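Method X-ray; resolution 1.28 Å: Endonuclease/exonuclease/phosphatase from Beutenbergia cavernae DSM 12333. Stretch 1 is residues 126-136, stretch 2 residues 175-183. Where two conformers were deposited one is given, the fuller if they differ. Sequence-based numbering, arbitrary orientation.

Stretch 1 (126-136) TWFGLTEVDLP
Stretch 2 175-183: GKLRRSLLT

Two extended segments run antiparallel, a strand of stretch 1 beginning before Thr126 against one of stretch 2 continuing past Thr183, their N-to-C directions 176° apart and their axes 5.6 Å apart at closest. CA atoms pair Gly129 with Leu182 (5.5 Å), Thr131 with Arg179 (4.8 Å) and Glu132 with Arg178 (4.6 Å). No direct backbone-backbone hydrogen bond joins them; side chains and waters do the work, and 510 Å² is buried. At one end Leu182 (chi1 169°, t; chi2 60°, p) points toward the partner and brings CD1 to 3.6 Å from Trp127 CD1, the indole being set by chi1 t and chi2 -80°. Gly129 (phi/psi -110/105) leaves room for this leucine: an ideal CB would lie 3.0 Å from Leu182 CB, a clash. Next, buried Ser180 adopts p (69°), and its short side chain donates from OG to Leu130 O (2.8 Å). Water 1 donates to both Ser180 OG (2.8 Å) and Gly129 O (2.9 Å). Thr131 (phi/psi -115/-29; chi1 76°, p) packs CG2 3.3 Å from Ser180 OG, while its OG1 donates to water 2 (2.8 Å), which in turn donates to Arg178 O (2.7 Å). Water 3 links Thr131 O (2.7 Å) to Arg179 O (2.8 Å), and water 5 links Val133 N (3.0 Å) to Leu177 O (2.7 Å). Charge dominates the other end. Glu132, extended (chi1 and chi2 t, chi3 -11°), reaches Lys176, whose p, t, m, t chain carries NZ to Glu132 OE2 (3.0 Å, a hydrogen-bonded salt bridge), to Val133 O (2.8 Å) and, weakly, to Asp134 O (3.2 Å), with Asp134 at phi/psi 56/61. Arg178 (m, t, t, -88°) has CA-to-CB directed away, yet NH1 lies 3.6 Å from Glu132 OE2, a long salt bridge of charges alone because the oxygen sits well out of the guanidinium plane; water 4 bridges Arg178 NH1 (2.9 Å) and Glu132 OE1 (2.7 Å).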

# COMPACT_ATOMS: atom_id res chain seq x y z
N THR A 126 -2.36 19.65 -7.52
CA THR A 126 -3.25 18.94 -6.61
C THR A 126 -4.47 18.42 -7.36
O THR A 126 -4.96 19.07 -8.28
CB THR A 126 -3.75 19.86 -5.48
OG1 THR A 126 -4.56 20.90 -6.04
CG2 THR A 126 -2.58 20.46 -4.72
N TRP A 127 -4.95 17.25 -6.95
CA TRP A 127 -6.17 16.71 -7.52
C TRP A 127 -7.02 16.08 -6.42
O TRP A 127 -6.52 15.32 -5.60
CB TRP A 127 -5.88 15.66 -8.59
CG TRP A 127 -7.04 15.50 -9.51
CD1 TRP A 127 -8.18 14.78 -9.27
CD2 TRP A 127 -7.22 16.12 -10.78
NE1 TRP A 127 -9.04 14.90 -10.33
CE2 TRP A 127 -8.48 15.72 -11.27
CE3 TRP A 127 -6.43 16.98 -11.56
CZ2 TRP A 127 -8.97 16.14 -12.51
CZ3 TRP A 127 -6.92 17.40 -12.79
CH2 TRP A 127 -8.18 16.98 -13.25
N PHE A 128 -8.31 16.40 -6.43
CA PHE A 128 -9.28 15.85 -5.48
C PHE A 128 -10.15 14.83 -6.22
O PHE A 128 -10.78 15.16 -7.23
CB PHE A 128 -10.14 17.00 -4.94
CG PHE A 128 -11.29 16.57 -4.05
CD1 PHE A 128 -11.10 16.42 -2.69
CD2 PHE A 128 -12.56 16.39 -4.56
CE1 PHE A 128 -12.16 16.09 -1.85
CE2 PHE A 128 -13.63 16.04 -3.73
CZ PHE A 128 -13.42 15.89 -2.38
N GLY A 129 -10.17 13.60 -5.72
CA GLY A 129 -10.97 12.55 -6.32
C GLY A 129 -12.13 12.20 -5.41
O GLY A 129 -11.93 11.55 -4.38
N LEU A 130 -13.32 12.64 -5.78
CA LEU A 130 -14.51 12.44 -4.97
C LEU A 130 -14.77 10.97 -4.65
O LEU A 130 -14.71 10.12 -5.54
CB LEU A 130 -15.70 13.01 -5.74
CG LEU A 130 -17.08 12.86 -5.11
CD1 LEU A 130 -17.17 13.69 -3.85
CD2 LEU A 130 -18.15 13.25 -6.12
N THR A 131 -15.09 10.68 -3.39
CA THR A 131 -15.49 9.33 -2.99
C THR A 131 -16.94 9.24 -2.52
O THR A 131 -17.57 8.18 -2.64
CB THR A 131 -14.60 8.74 -1.86
OG1 THR A 131 -14.94 9.34 -0.61
CG2 THR A 131 -13.12 8.95 -2.15
N GLU A 132 -17.48 10.32 -1.95
CA GLU A 132 -18.77 10.25 -1.29
C GLU A 132 -19.33 11.65 -1.09
O GLU A 132 -18.56 12.58 -0.83
CB GLU A 132 -18.63 9.57 0.08
CG GLU A 132 -19.96 9.32 0.77
CD GLU A 132 -19.85 8.55 2.07
OE1 GLU A 132 -18.76 8.01 2.37
OE2 GLU A 132 -20.88 8.47 2.78
N VAL A 133 -20.64 11.81 -1.21
CA VAL A 133 -21.29 13.08 -0.88
C VAL A 133 -22.29 12.91 0.25
O VAL A 133 -22.70 11.79 0.56
CB VAL A 133 -22.00 13.70 -2.10
CG1 VAL A 133 -21.00 13.97 -3.21
CG2 VAL A 133 -23.13 12.79 -2.58
N ASP A 134 -22.65 14.03 0.86
CA ASP A 134 -23.71 14.09 1.87
C ASP A 134 -23.48 13.13 3.03
O ASP A 134 -24.29 12.23 3.29
CB ASP A 134 -25.08 13.86 1.23
CG ASP A 134 -25.42 14.93 0.21
OD1 ASP A 134 -24.74 15.97 0.19
OD2 ASP A 134 -26.38 14.73 -0.57
N LEU A 135 -22.37 13.34 3.73
CA LEU A 135 -21.99 12.51 4.85
C LEU A 135 -22.54 13.06 6.16
O LEU A 135 -22.70 14.27 6.31
CB LEU A 135 -20.46 12.43 4.95
CG LEU A 135 -19.69 11.89 3.74
CD1 LEU A 135 -19.37 12.99 2.72
CD2 LEU A 135 -18.42 11.18 4.17
N PRO A 136 -22.81 12.16 7.11
CA PRO A 136 -23.17 12.60 8.46
C PRO A 136 -22.05 13.44 9.08
O PRO A 136 -20.88 13.07 9.03
CB PRO A 136 -23.35 11.28 9.22
CG PRO A 136 -23.72 10.30 8.16
CD PRO A 136 -22.90 10.70 6.96
N GLY A 175 -27.03 0.90 -2.93
CA GLY A 175 -26.82 2.06 -2.08
C GLY A 175 -25.88 3.11 -2.63
O GLY A 175 -25.43 3.03 -3.76
N LYS A 176 -25.60 4.13 -1.84
CA LYS A 176 -24.76 5.23 -2.29
C LYS A 176 -23.27 4.84 -2.47
O LYS A 176 -22.81 3.98 -1.84
CB LYS A 176 -24.85 6.44 -1.34
CG LYS A 176 -24.10 6.22 -0.08
CD LYS A 176 -24.29 7.27 1.01
CE LYS A 176 -23.72 8.61 0.65
NZ LYS A 176 -23.58 9.44 1.86
N LEU A 177 -22.60 5.55 -3.31
CA LEU A 177 -21.18 5.34 -3.45
C LEU A 177 -20.43 5.96 -2.28
O LEU A 177 -20.78 7.05 -1.81
CB LEU A 177 -20.71 5.88 -4.79
CG LEU A 177 -21.20 5.00 -5.94
CD1 LEU A 177 -21.06 5.71 -7.27
CD2 LEU A 177 -20.46 3.67 -5.94
N ARG A 178 -19.41 5.25 -1.80
CA ARG A 178 -18.65 5.67 -0.63
C ARG A 178 -17.14 5.68 -0.84
O ARG A 178 -16.43 6.41 -0.15
CB ARG A 178 -18.95 4.76 0.57
CG ARG A 178 -20.41 4.74 0.96
CD ARG A 178 -20.68 3.71 2.05
NE ARG A 178 -22.11 3.60 2.32
CZ ARG A 178 -22.78 4.35 3.19
NH1 ARG A 178 -22.15 5.27 3.91
NH2 ARG A 178 -24.09 4.18 3.34
N ARG A 179 -16.64 4.87 -1.78
CA ARG A 179 -15.20 4.70 -1.96
C ARG A 179 -14.87 4.86 -3.44
O ARG A 179 -15.69 4.53 -4.31
CB ARG A 179 -14.76 3.30 -1.52
CG ARG A 179 -15.16 2.94 -0.09
CD ARG A 179 -14.55 3.86 0.94
NE ARG A 179 -15.02 3.50 2.28
CZ ARG A 179 -14.58 4.06 3.40
NH1 ARG A 179 -13.66 5.01 3.34
NH2 ARG A 179 -15.05 3.65 4.57
N SER A 180 -13.67 5.35 -3.74
CA SER A 180 -13.24 5.42 -5.13
C SER A 180 -11.73 5.38 -5.25
O SER A 180 -11.00 5.51 -4.25
CB SER A 180 -13.78 6.68 -5.82
OG SER A 180 -13.16 7.85 -5.29
N LEU A 181 -11.26 5.18 -6.48
CA LEU A 181 -9.85 5.19 -6.83
C LEU A 181 -9.56 6.43 -7.65
O LEU A 181 -10.31 6.73 -8.59
CB LEU A 181 -9.54 3.94 -7.65
CG LEU A 181 -8.21 3.92 -8.40
CD1 LEU A 181 -7.05 3.81 -7.43
CD2 LEU A 181 -8.19 2.79 -9.41
N LEU A 182 -8.50 7.15 -7.30
CA LEU A 182 -8.03 8.30 -8.06
C LEU A 182 -6.71 7.94 -8.71
O LEU A 182 -5.78 7.50 -8.04
CB LEU A 182 -7.84 9.51 -7.14
CG LEU A 182 -7.12 10.71 -7.75
CD1 LEU A 182 -7.87 11.25 -8.96
CD2 LEU A 182 -6.91 11.79 -6.70
N THR A 183 -6.61 8.14 -10.03
CA THR A 183 -5.37 7.87 -10.74
C THR A 183 -4.91 9.12 -11.47
O THR A 183 -5.70 9.76 -12.18
CB THR A 183 -5.55 6.71 -11.75
OG1 THR A 183 -5.93 5.53 -11.03
CG2 THR A 183 -4.27 6.46 -12.53
O HOH W 1 -10.62 9.02 -5.06
O HOH W 2 -15.75 8.11 1.82
O HOH W 3 -17.39 6.73 -4.90
O HOH W 4 -19.29 5.96 3.99
O HOH W 5 -21.92 9.44 -2.50